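Local coordinates for synaptic vesicle membrane protein VAT-1 homolog-like (Homo sapiens, PDB 4A27) that probably acts as an oxidoreductase and belongs to the quinone oxidoreductase branch of the zinc-containing alcohol dehydrogenase family, at residues S78-Y82 and V105-K110. Numbering follows the deposited sequence.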
loop_
_atom_site.group_PDB
_atom_site.type_symbol
_atom_site.label_atom_id
_atom_site.label_comp_id
_atom_site.label_asym_id
_atom_site.label_seq_id
_atom_site.Cartn_x
_atom_site.Cartn_y
_atom_site.Cartn_z
ATOM N N SER A 78 -31.031 15.942 -15.782
ATOM C CA SER A 78 -30.731 14.505 -15.922
ATOM C C SER A 78 -31.028 13.624 -14.671
ATOM O O SER A 78 -31.030 12.404 -14.766
ATOM C CB SER A 78 -29.271 14.312 -16.353
ATOM N N VAL A 79 -31.340 14.243 -13.530
ATOM C CA VAL A 79 -31.249 13.584 -12.203
ATOM C C VAL A 79 -32.392 12.655 -11.722
ATOM O O VAL A 79 -33.549 13.075 -11.596
ATOM C CB VAL A 79 -31.109 14.665 -11.091
ATOM C CG1 VAL A 79 -30.834 14.014 -9.735
ATOM C CG2 VAL A 79 -30.022 15.676 -11.441
ATOM N N LYS A 80 -32.028 11.427 -11.362
ATOM C CA LYS A 80 -32.948 10.489 -10.712
ATOM C C LYS A 80 -32.407 10.049 -9.346
ATOM O O LYS A 80 -31.205 10.158 -9.060
ATOM C CB LYS A 80 -33.200 9.273 -11.612
ATOM N N GLY A 81 -33.317 9.560 -8.504
ATOM C CA GLY A 81 -32.978 9.044 -7.175
ATOM C C GLY A 81 -33.126 10.036 -6.028
ATOM O O GLY A 81 -32.906 9.673 -4.865
ATOM N N TYR A 82 -33.501 11.279 -6.341
ATOM C CA TYR A 82 -33.722 12.298 -5.318
ATOM C C TYR A 82 -35.048 12.968 -5.504
ATOM O O TYR A 82 -35.575 13.030 -6.610
ATOM C CB TYR A 82 -32.630 13.363 -5.350
ATOM C CG TYR A 82 -31.271 12.825 -5.010
ATOM C CD1 TYR A 82 -30.469 12.259 -6.004
ATOM C CD2 TYR A 82 -30.783 12.859 -3.701
ATOM C CE1 TYR A 82 -29.212 11.740 -5.705
ATOM C CE2 TYR A 82 -29.507 12.324 -3.382
ATOM C CZ TYR A 82 -28.734 11.783 -4.395
ATOM O OH TYR A 82 -27.502 11.261 -4.137
ATOM N N VAL A 105 -24.645 15.507 -9.048
ATOM C CA VAL A 105 -25.291 14.522 -8.212
ATOM C C VAL A 105 -24.327 13.406 -7.719
ATOM O O VAL A 105 -24.587 12.784 -6.686
ATOM C CB VAL A 105 -26.494 13.869 -8.960
ATOM C CG1 VAL A 105 -25.983 12.921 -10.064
ATOM C CG2 VAL A 105 -27.429 13.148 -8.000
ATOM N N GLU A 106 -23.221 13.157 -8.431
ATOM C CA GLU A 106 -22.308 12.109 -8.000
ATOM C C GLU A 106 -21.611 12.462 -6.689
ATOM O O GLU A 106 -21.096 11.566 -6.040
ATOM C CB GLU A 106 -21.296 11.664 -9.078
ATOM C CG GLU A 106 -20.378 12.717 -9.624
ATOM C CD GLU A 106 -20.955 13.447 -10.827
ATOM O OE1 GLU A 106 -22.206 13.406 -11.034
ATOM O OE2 GLU A 106 -20.149 14.088 -11.545
ATOM N N PHE A 107 -21.639 13.740 -6.291
ATOM C CA PHE A 107 -21.040 14.172 -5.039
ATOM C C PHE A 107 -22.022 14.372 -3.884
ATOM O O PHE A 107 -21.678 14.971 -2.859
ATOM C CB PHE A 107 -20.261 15.452 -5.265
ATOM C CG PHE A 107 -19.281 15.354 -6.361
ATOM C CD1 PHE A 107 -18.307 14.351 -6.361
ATOM C CD2 PHE A 107 -19.336 16.250 -7.425
ATOM C CE1 PHE A 107 -17.380 14.265 -7.390
ATOM C CE2 PHE A 107 -18.436 16.171 -8.468
ATOM C CZ PHE A 107 -17.456 15.185 -8.465
ATOM N N VAL A 108 -23.229 13.850 -4.032
ATOM C CA VAL A 108 -24.274 14.068 -3.049
ATOM C C VAL A 108 -24.692 12.760 -2.427
ATOM O O VAL A 108 -24.774 11.744 -3.111
ATOM C CB VAL A 108 -25.528 14.763 -3.690
ATOM C CG1 VAL A 108 -26.563 15.047 -2.625
ATOM C CG2 VAL A 108 -25.125 16.041 -4.389
ATOM N N TYR A 109 -24.988 12.781 -1.136
ATOM C CA TYR A 109 -25.316 11.561 -0.420
ATOM C C TYR A 109 -26.430 11.840 0.528
ATOM O O TYR A 109 -26.394 12.804 1.277
ATOM C CB TYR A 109 -24.108 11.008 0.359
ATOM C CG TYR A 109 -22.836 11.136 -0.410
ATOM C CD1 TYR A 109 -22.427 10.166 -1.299
ATOM C CD2 TYR A 109 -22.040 12.259 -0.258
ATOM C CE1 TYR A 109 -21.247 10.319 -2.021
ATOM C CE2 TYR A 109 -20.897 12.415 -0.969
ATOM C CZ TYR A 109 -20.509 11.470 -1.875
ATOM O OH TYR A 109 -19.310 11.635 -2.568
ATOM N N LYS A 110 -27.435 10.983 0.480
ATOM C CA LYS A 110 -28.577 11.079 1.356
ATOM C C LYS A 110 -28.141 10.737 2.740
ATOM O O LYS A 110 -27.389 9.795 2.929
ATOM C CB LYS A 110 -29.634 10.061 0.935
ATOM C CG LYS A 110 -30.251 10.341 -0.410
ATOM C CD LYS A 110 -31.440 9.429 -0.614
ATOM C CE LYS A 110 -32.190 9.737 -1.885
ATOM N NZ LYS A 110 -33.352 8.814 -2.040
#
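Two weak hydrogen bonds, running in opposite directions, tie the loop 78-82 to the segment 105-110. Y82 reaches across with its ring and gives its hydroxyl proton to a backbone carbonyl, OH to O of V108 at 3.0 Å; that same carbonyl also accepts a hydrogen bond from R294 of helix 290-305. In return K110, its side chain extended beyond CB, sends NZ back to O of G81, again 3.0 Å, while D86 forms a long, weak ion pair with the lysine ammonium group. G81 has a positive phi of 95°, and a side chain here would jam against the carbonyl of K80. Between the two bonds lies the Y82 ring. K110 packs along it, CG 3.6 Å from CE2 of Y82, though its NZ is 5.5 Å from the ring centroid, so any cation-pi attraction is slight. V105 presses in tightly, its CG2 3.2 Å from CE1 of Y82 and 3.9 Å from CG1 of V79, and V108 adds CG1 at 4.1 Å from CE2 of Y82. L33 of strand 32-42 touches Y82, V105 and V108, extending this apolar patch into the sheet. V108 N also bonds back to V105 O, closing the turn. The contact thus packs the connection between antiparallel strands 67-75 and 87-91 against strand 108-110, the other neighbour of 87-91, and the short 3-10 turn that leads into it, within the GroES-like domain of the alcohol dehydrogenase family.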